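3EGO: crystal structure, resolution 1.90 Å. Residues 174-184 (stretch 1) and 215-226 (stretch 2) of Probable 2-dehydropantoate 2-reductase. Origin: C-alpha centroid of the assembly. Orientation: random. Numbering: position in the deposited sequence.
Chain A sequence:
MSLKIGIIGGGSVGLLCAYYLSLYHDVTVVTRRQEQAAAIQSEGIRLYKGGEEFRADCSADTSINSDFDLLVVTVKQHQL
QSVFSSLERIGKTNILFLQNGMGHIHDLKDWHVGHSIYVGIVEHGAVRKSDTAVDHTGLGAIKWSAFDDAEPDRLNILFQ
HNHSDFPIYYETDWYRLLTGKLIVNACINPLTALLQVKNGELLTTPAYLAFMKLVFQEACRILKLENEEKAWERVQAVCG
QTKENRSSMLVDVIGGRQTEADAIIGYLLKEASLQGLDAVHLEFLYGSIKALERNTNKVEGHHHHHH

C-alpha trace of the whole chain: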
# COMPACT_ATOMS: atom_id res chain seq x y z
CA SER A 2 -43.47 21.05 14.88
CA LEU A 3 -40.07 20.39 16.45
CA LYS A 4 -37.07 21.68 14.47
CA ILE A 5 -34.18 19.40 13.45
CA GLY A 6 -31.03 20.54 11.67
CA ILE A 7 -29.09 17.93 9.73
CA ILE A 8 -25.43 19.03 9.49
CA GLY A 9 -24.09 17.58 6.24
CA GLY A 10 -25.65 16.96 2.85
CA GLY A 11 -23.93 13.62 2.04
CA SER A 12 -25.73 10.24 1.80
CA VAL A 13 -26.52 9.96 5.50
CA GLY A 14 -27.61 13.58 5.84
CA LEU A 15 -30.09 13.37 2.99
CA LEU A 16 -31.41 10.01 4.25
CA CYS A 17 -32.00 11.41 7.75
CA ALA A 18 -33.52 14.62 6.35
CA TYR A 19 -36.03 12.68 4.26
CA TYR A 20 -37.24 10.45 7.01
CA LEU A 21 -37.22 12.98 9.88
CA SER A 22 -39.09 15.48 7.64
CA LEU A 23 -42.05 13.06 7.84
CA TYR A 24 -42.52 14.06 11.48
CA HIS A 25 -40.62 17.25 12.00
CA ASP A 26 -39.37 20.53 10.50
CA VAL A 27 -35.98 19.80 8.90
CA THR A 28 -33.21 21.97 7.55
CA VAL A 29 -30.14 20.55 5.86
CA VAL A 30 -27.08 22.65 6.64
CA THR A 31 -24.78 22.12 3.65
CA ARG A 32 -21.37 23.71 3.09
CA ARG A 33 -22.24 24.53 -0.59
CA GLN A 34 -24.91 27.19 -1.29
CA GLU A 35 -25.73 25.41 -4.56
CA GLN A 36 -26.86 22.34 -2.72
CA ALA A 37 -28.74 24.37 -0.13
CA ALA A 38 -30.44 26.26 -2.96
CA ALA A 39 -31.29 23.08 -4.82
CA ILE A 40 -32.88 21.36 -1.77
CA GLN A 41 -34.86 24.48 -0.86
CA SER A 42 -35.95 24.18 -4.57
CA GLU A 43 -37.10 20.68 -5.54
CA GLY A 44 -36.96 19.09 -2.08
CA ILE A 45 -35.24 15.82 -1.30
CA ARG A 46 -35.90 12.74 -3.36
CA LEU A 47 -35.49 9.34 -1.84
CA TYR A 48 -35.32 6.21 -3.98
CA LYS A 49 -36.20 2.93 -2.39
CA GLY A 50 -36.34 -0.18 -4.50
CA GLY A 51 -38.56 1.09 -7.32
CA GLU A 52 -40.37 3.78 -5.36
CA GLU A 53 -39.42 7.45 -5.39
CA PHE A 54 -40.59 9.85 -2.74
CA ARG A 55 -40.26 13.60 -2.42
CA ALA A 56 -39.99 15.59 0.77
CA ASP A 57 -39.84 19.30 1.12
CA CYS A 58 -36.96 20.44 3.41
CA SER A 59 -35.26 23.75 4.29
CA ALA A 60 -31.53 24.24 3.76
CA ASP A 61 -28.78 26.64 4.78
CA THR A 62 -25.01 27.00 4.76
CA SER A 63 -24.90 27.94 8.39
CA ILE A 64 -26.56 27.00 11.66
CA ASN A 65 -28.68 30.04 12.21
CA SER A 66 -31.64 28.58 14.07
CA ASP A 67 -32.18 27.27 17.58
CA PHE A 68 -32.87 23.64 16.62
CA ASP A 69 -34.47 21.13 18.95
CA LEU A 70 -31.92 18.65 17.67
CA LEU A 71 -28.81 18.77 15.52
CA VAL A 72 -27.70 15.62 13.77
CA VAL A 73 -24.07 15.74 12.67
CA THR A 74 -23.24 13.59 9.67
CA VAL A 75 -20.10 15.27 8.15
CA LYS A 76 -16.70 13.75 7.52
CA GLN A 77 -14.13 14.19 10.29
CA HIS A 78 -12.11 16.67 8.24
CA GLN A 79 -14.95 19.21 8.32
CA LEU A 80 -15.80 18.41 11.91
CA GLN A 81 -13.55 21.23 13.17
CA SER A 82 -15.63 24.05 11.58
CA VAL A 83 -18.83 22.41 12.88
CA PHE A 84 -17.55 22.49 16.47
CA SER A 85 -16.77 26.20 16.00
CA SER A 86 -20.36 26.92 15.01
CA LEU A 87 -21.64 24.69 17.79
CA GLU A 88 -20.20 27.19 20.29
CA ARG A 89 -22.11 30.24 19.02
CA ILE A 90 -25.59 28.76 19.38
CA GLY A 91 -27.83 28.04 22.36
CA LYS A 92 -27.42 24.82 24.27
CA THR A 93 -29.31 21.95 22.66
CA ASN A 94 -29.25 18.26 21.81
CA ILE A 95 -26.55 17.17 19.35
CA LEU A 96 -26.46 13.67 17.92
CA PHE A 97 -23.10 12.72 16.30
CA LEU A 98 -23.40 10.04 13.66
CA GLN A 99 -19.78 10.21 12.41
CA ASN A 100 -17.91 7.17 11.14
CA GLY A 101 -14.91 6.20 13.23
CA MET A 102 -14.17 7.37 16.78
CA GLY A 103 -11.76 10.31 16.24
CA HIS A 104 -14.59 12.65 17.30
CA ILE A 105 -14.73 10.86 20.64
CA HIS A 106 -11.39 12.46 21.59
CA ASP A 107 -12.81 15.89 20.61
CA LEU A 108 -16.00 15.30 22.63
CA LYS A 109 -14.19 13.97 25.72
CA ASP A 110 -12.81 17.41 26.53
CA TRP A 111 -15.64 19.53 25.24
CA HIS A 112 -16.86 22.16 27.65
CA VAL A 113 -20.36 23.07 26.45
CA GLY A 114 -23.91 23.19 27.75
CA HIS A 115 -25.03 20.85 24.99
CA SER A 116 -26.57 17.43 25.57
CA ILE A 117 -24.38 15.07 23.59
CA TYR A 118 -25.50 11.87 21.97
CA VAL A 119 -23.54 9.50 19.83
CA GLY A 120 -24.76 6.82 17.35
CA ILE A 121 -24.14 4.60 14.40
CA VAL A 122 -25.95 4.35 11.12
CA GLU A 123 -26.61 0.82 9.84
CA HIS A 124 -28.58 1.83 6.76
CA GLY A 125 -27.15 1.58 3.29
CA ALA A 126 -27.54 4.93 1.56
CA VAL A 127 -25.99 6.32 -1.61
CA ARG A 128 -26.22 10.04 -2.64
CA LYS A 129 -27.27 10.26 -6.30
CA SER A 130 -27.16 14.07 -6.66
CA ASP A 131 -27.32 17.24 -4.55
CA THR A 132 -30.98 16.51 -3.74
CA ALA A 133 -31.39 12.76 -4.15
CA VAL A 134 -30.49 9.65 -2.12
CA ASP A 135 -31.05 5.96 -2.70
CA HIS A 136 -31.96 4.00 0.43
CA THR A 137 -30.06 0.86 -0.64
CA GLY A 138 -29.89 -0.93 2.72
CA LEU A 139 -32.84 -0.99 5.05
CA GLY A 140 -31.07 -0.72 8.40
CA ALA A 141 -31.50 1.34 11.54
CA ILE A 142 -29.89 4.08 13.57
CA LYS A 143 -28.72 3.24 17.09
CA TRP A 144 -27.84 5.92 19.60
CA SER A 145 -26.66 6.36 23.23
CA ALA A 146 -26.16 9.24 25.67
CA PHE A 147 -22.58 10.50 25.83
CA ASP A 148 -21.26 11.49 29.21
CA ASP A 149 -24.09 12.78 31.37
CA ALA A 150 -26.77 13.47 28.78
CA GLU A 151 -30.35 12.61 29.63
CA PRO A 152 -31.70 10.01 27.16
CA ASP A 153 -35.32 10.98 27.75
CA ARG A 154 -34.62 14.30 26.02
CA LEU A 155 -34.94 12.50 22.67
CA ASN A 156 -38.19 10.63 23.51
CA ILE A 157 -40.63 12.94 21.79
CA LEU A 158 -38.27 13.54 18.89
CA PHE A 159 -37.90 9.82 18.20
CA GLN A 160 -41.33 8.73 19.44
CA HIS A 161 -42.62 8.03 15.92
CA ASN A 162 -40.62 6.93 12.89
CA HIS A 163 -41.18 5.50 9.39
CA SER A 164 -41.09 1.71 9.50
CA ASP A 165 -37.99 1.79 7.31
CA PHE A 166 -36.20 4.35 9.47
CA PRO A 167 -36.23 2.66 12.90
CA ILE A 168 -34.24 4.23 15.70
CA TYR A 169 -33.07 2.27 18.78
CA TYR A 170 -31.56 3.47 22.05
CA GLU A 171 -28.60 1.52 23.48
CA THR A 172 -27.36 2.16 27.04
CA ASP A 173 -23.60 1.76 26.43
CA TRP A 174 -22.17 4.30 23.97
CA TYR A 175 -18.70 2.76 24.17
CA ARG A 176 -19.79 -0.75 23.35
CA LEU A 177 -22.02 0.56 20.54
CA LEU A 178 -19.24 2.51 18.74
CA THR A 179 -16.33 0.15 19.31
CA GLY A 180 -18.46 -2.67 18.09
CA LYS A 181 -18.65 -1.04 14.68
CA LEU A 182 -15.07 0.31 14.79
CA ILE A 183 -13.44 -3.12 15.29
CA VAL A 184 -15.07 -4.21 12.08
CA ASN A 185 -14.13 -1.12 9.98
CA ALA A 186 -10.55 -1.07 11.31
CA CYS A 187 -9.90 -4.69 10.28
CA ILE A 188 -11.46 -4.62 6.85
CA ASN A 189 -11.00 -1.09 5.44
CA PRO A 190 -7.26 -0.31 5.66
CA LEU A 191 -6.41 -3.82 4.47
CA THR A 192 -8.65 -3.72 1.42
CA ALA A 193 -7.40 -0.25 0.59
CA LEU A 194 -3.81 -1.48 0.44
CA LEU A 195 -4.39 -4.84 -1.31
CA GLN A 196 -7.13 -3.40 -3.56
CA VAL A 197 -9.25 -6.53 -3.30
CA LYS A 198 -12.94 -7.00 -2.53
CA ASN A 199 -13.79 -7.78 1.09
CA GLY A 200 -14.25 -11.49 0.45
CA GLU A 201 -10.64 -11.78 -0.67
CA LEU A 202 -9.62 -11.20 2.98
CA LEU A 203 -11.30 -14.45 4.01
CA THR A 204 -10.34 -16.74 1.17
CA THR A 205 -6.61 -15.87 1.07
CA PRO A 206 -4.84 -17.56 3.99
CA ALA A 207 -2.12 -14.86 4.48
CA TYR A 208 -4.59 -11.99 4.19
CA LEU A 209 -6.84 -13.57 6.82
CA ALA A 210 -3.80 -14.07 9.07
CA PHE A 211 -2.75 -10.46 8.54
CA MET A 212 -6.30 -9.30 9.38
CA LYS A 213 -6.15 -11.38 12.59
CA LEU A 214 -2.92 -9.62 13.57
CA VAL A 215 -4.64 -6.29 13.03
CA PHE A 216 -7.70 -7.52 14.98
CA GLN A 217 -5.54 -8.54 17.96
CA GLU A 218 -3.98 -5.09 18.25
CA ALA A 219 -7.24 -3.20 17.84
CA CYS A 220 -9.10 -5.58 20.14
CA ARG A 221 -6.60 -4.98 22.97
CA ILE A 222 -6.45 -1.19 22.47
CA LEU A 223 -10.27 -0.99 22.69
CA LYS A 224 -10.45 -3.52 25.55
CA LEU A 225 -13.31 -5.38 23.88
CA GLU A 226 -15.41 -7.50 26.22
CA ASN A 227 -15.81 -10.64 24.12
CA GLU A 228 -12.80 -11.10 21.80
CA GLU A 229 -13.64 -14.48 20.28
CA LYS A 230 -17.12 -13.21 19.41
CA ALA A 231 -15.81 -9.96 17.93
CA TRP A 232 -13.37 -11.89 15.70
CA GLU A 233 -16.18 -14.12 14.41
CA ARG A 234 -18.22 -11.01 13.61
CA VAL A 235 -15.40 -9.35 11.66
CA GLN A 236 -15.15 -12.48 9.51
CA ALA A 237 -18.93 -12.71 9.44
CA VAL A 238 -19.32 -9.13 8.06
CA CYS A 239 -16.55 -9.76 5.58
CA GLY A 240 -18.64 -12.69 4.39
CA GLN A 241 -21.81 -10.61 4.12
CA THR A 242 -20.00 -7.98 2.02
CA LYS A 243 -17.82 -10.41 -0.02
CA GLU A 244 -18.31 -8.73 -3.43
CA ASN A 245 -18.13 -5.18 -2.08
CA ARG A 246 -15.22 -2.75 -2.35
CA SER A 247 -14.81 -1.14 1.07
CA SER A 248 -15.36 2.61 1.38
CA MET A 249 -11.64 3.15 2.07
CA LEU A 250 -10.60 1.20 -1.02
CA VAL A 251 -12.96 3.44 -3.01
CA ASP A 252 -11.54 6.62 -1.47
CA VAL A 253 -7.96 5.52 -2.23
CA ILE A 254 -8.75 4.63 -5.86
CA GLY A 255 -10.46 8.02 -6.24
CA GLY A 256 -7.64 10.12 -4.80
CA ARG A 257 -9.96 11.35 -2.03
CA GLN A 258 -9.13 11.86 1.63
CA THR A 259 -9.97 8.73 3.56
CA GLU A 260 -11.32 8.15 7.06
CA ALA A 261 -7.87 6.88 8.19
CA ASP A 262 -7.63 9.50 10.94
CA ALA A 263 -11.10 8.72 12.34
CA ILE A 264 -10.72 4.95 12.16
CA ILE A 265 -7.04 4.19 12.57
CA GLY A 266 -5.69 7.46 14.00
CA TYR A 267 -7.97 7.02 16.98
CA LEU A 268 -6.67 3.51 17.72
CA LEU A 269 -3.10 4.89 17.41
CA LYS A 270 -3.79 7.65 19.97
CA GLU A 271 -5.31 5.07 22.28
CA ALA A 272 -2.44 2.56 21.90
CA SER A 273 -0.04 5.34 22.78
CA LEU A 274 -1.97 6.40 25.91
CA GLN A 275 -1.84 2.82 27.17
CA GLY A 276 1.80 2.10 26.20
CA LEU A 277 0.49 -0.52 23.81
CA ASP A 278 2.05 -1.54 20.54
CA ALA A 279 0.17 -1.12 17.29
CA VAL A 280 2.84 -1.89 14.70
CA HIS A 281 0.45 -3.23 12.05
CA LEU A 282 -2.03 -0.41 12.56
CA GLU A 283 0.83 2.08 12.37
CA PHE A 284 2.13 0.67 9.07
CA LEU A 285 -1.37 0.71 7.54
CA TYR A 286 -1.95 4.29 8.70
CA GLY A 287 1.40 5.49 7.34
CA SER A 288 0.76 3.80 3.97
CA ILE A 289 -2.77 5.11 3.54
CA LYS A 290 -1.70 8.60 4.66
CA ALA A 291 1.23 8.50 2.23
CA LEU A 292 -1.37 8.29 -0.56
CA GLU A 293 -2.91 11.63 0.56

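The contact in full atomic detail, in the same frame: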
# COMPACT_ATOMS: atom_id res chain seq x y z
N TRP A 174 -22.68 3.59 25.14
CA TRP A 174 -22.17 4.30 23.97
C TRP A 174 -20.84 3.65 23.54
O TRP A 174 -20.57 3.48 22.35
CB TRP A 174 -22.02 5.82 24.25
CG TRP A 174 -20.81 6.22 25.06
CD1 TRP A 174 -20.79 6.57 26.38
CD2 TRP A 174 -19.45 6.36 24.59
NE1 TRP A 174 -19.50 6.89 26.77
CE2 TRP A 174 -18.66 6.76 25.69
CE3 TRP A 174 -18.83 6.15 23.35
CZ2 TRP A 174 -17.27 6.98 25.59
CZ3 TRP A 174 -17.46 6.36 23.25
CH2 TRP A 174 -16.70 6.78 24.37
N TYR A 175 -20.04 3.22 24.52
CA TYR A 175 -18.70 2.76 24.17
C TYR A 175 -18.75 1.41 23.50
O TYR A 175 -18.08 1.18 22.48
CB TYR A 175 -17.78 2.76 25.40
CG TYR A 175 -16.37 2.33 25.05
CD1 TYR A 175 -15.43 3.26 24.60
CD2 TYR A 175 -15.98 1.01 25.17
CE1 TYR A 175 -14.13 2.85 24.28
CE2 TYR A 175 -14.69 0.60 24.85
CZ TYR A 175 -13.78 1.53 24.41
OH TYR A 175 -12.50 1.11 24.11
N ARG A 176 -19.59 0.52 24.01
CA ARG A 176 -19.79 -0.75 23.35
C ARG A 176 -20.39 -0.59 21.95
O ARG A 176 -20.02 -1.31 20.98
CB ARG A 176 -20.74 -1.61 24.20
CG ARG A 176 -20.96 -2.97 23.60
CD ARG A 176 -21.79 -3.86 24.53
NE ARG A 176 -21.18 -3.98 25.85
CZ ARG A 176 -21.77 -4.54 26.90
NH1 ARG A 176 -22.99 -5.04 26.79
NH2 ARG A 176 -21.13 -4.60 28.07
N LEU A 177 -21.35 0.32 21.84
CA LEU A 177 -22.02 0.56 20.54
C LEU A 177 -20.98 0.91 19.44
O LEU A 177 -20.90 0.26 18.38
CB LEU A 177 -23.06 1.68 20.71
CG LEU A 177 -23.86 1.94 19.42
CD1 LEU A 177 -24.46 0.66 18.83
CD2 LEU A 177 -24.92 2.98 19.69
N LEU A 178 -20.22 1.94 19.71
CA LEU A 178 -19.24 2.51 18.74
C LEU A 178 -18.06 1.60 18.44
O LEU A 178 -17.62 1.46 17.29
CB LEU A 178 -18.74 3.89 19.20
CG LEU A 178 -19.72 5.05 19.43
CD1 LEU A 178 -19.14 6.42 19.14
CD2 LEU A 178 -21.00 4.90 18.69
N THR A 179 -17.51 0.99 19.49
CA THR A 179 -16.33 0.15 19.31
C THR A 179 -16.76 -1.05 18.57
O THR A 179 -16.00 -1.63 17.83
CB THR A 179 -15.69 -0.33 20.65
OG1 THR A 179 -16.67 -1.06 21.42
CG2 THR A 179 -15.16 0.84 21.42
N GLY A 180 -18.01 -1.45 18.73
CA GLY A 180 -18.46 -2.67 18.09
C GLY A 180 -18.49 -2.53 16.58
O GLY A 180 -18.36 -3.50 15.84
N LYS A 181 -18.69 -1.31 16.12
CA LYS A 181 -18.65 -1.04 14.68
C LYS A 181 -17.20 -0.74 14.26
O LYS A 181 -16.76 -1.12 13.18
CB LYS A 181 -19.58 0.13 14.36
CG LYS A 181 -19.57 0.59 12.87
CD LYS A 181 -20.69 1.62 12.58
CE LYS A 181 -20.31 2.54 11.42
NZ LYS A 181 -19.80 1.74 10.26
N LEU A 182 -16.46 -0.04 15.12
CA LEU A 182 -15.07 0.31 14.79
C LEU A 182 -14.19 -0.92 14.58
O LEU A 182 -13.42 -0.96 13.62
CB LEU A 182 -14.47 1.26 15.86
CG LEU A 182 -13.12 1.84 15.40
CD1 LEU A 182 -13.15 3.35 15.34
CD2 LEU A 182 -12.03 1.37 16.30
N ILE A 183 -14.31 -1.94 15.44
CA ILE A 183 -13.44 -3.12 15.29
C ILE A 183 -13.58 -3.69 13.91
O ILE A 183 -12.61 -4.01 13.24
CB ILE A 183 -13.66 -4.25 16.34
CG1 ILE A 183 -12.57 -5.33 16.18
CG2 ILE A 183 -15.02 -4.92 16.19
CD1 ILE A 183 -11.10 -4.83 16.33
N VAL A 184 -14.82 -3.77 13.43
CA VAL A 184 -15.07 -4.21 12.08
C VAL A 184 -14.41 -3.31 10.99
O VAL A 184 -13.68 -3.81 10.15
CB VAL A 184 -16.59 -4.30 11.82
CG1 VAL A 184 -16.86 -4.49 10.37
CG2 VAL A 184 -17.20 -5.45 12.66
N VAL A 215 -4.04 -7.60 12.83
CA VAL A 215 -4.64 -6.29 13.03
C VAL A 215 -5.76 -6.37 14.09
O VAL A 215 -5.83 -5.56 15.00
CB VAL A 215 -5.20 -5.72 11.70
CG1 VAL A 215 -5.96 -4.44 11.94
CG2 VAL A 215 -4.02 -5.45 10.73
N PHE A 216 -6.61 -7.38 13.98
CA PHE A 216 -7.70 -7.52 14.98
C PHE A 216 -7.14 -7.55 16.43
O PHE A 216 -7.61 -6.85 17.35
CB PHE A 216 -8.49 -8.79 14.69
CG PHE A 216 -9.52 -9.10 15.73
CD1 PHE A 216 -10.78 -8.52 15.65
CD2 PHE A 216 -9.22 -9.92 16.82
CE1 PHE A 216 -11.75 -8.77 16.63
CE2 PHE A 216 -10.19 -10.18 17.80
CZ PHE A 216 -11.44 -9.60 17.69
N GLN A 217 -6.11 -8.37 16.63
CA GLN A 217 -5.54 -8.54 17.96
C GLN A 217 -5.06 -7.24 18.55
O GLN A 217 -5.29 -7.00 19.73
CB GLN A 217 -4.43 -9.60 17.96
CG GLN A 217 -4.97 -11.00 17.56
CD GLN A 217 -3.90 -12.07 17.49
OE1 GLN A 217 -4.18 -13.25 17.73
NE2 GLN A 217 -2.65 -11.67 17.18
N GLU A 218 -4.39 -6.40 17.76
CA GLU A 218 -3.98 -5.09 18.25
C GLU A 218 -5.18 -4.22 18.60
O GLU A 218 -5.24 -3.61 19.67
CB GLU A 218 -3.15 -4.33 17.20
CG GLU A 218 -1.96 -5.09 16.69
CD GLU A 218 -1.11 -4.32 15.69
OE1 GLU A 218 -1.59 -3.33 15.07
OE2 GLU A 218 0.06 -4.70 15.52
N ALA A 219 -6.10 -4.09 17.66
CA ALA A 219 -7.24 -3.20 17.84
C ALA A 219 -8.07 -3.67 19.01
O ALA A 219 -8.49 -2.86 19.84
CB ALA A 219 -8.11 -3.19 16.57
N CYS A 220 -8.31 -4.97 19.06
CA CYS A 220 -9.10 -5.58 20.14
C CYS A 220 -8.55 -5.23 21.52
O CYS A 220 -9.29 -4.77 22.39
CB CYS A 220 -9.21 -7.09 19.90
SG CYS A 220 -10.18 -8.03 21.14
N ARG A 221 -7.23 -5.39 21.71
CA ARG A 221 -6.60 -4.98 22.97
C ARG A 221 -6.67 -3.48 23.27
O ARG A 221 -6.94 -3.08 24.41
CB ARG A 221 -5.15 -5.46 23.05
CG ARG A 221 -4.43 -5.04 24.33
CD ARG A 221 -5.18 -5.52 25.62
NE ARG A 221 -4.55 -4.98 26.83
CZ ARG A 221 -4.81 -3.77 27.33
NH1 ARG A 221 -5.71 -2.99 26.74
NH2 ARG A 221 -4.17 -3.34 28.41
N ILE A 222 -6.42 -2.63 22.27
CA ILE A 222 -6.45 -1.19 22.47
C ILE A 222 -7.85 -0.75 22.94
O ILE A 222 -8.00 0.12 23.82
CB ILE A 222 -6.11 -0.43 21.13
CG1 ILE A 222 -4.62 -0.59 20.77
CG2 ILE A 222 -6.45 1.02 21.22
CD1 ILE A 222 -4.33 -0.44 19.24
N LEU A 223 -8.88 -1.36 22.36
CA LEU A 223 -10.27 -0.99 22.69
C LEU A 223 -10.78 -1.69 23.96
O LEU A 223 -11.87 -1.33 24.48
CB LEU A 223 -11.21 -1.35 21.53
CG LEU A 223 -10.96 -0.58 20.23
CD1 LEU A 223 -11.68 -1.27 19.08
CD2 LEU A 223 -11.33 0.92 20.32
N LYS A 224 -10.04 -2.71 24.41
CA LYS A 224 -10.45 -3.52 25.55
C LYS A 224 -11.84 -4.13 25.35
O LYS A 224 -12.73 -3.98 26.19
CB LYS A 224 -10.43 -2.65 26.81
CG LYS A 224 -9.04 -2.19 27.22
CD LYS A 224 -9.11 -1.02 28.18
CE LYS A 224 -7.76 -0.74 28.79
NZ LYS A 224 -7.80 0.46 29.67
N LEU A 225 -12.02 -4.81 24.22
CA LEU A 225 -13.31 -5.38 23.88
C LEU A 225 -13.67 -6.52 24.82
O LEU A 225 -12.88 -7.43 25.04
CB LEU A 225 -13.28 -5.91 22.45
CG LEU A 225 -13.09 -4.81 21.40
CD1 LEU A 225 -13.30 -5.40 20.03
CD2 LEU A 225 -14.04 -3.65 21.67
N GLU A 226 -14.90 -6.47 25.33
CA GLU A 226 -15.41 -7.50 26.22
C GLU A 226 -15.16 -8.90 25.66
O GLU A 226 -14.24 -9.59 26.10
CB GLU A 226 -16.92 -7.28 26.49

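The one hydrogen bond between these two nearly antiparallel helices (164°) is a short one: Tyr175 OH donates to Leu223 O at 2.5 Å. Lys224, with its positive phi, leaves the helical path just after Leu223, and the carbonyl takes a side-chain donor. Although the CA-to-CB bond of Tyr175 points sideways, the t rotamer and the long ring carry its hydroxyl to the carbonyl, which lies at the ring edge, near its plane.

The rest of the contact is mostly apolar packing. Ile183, buried and directed toward the second helix, sends its CD1 to 3.4 Å from Ala219 CB; a side chain as small as alanine's lets the isoleucine come this near, and the CA atoms of Ile183 and Ala219 are 6.7 Å apart. Ile183 also touches Phe216, CG1 to CE1 at 3.6 Å, and Leu225, CB to CD1 at 3.9 Å, so one branched residue packs on three apolar side chains.

One turn earlier, Thr179 OG1 donates to Tyr175 O at 2.9 Å within its own helix. Its polar group is thus satisfied in a buried setting, while its CG2 packs 4.0 Å from Leu223 CD2. Leu182 CD2 meets Leu223 CD1 at 3.8 Å; leucine's apolar branches suit this buried packing, in a contact that covers 423 Å² over both sides.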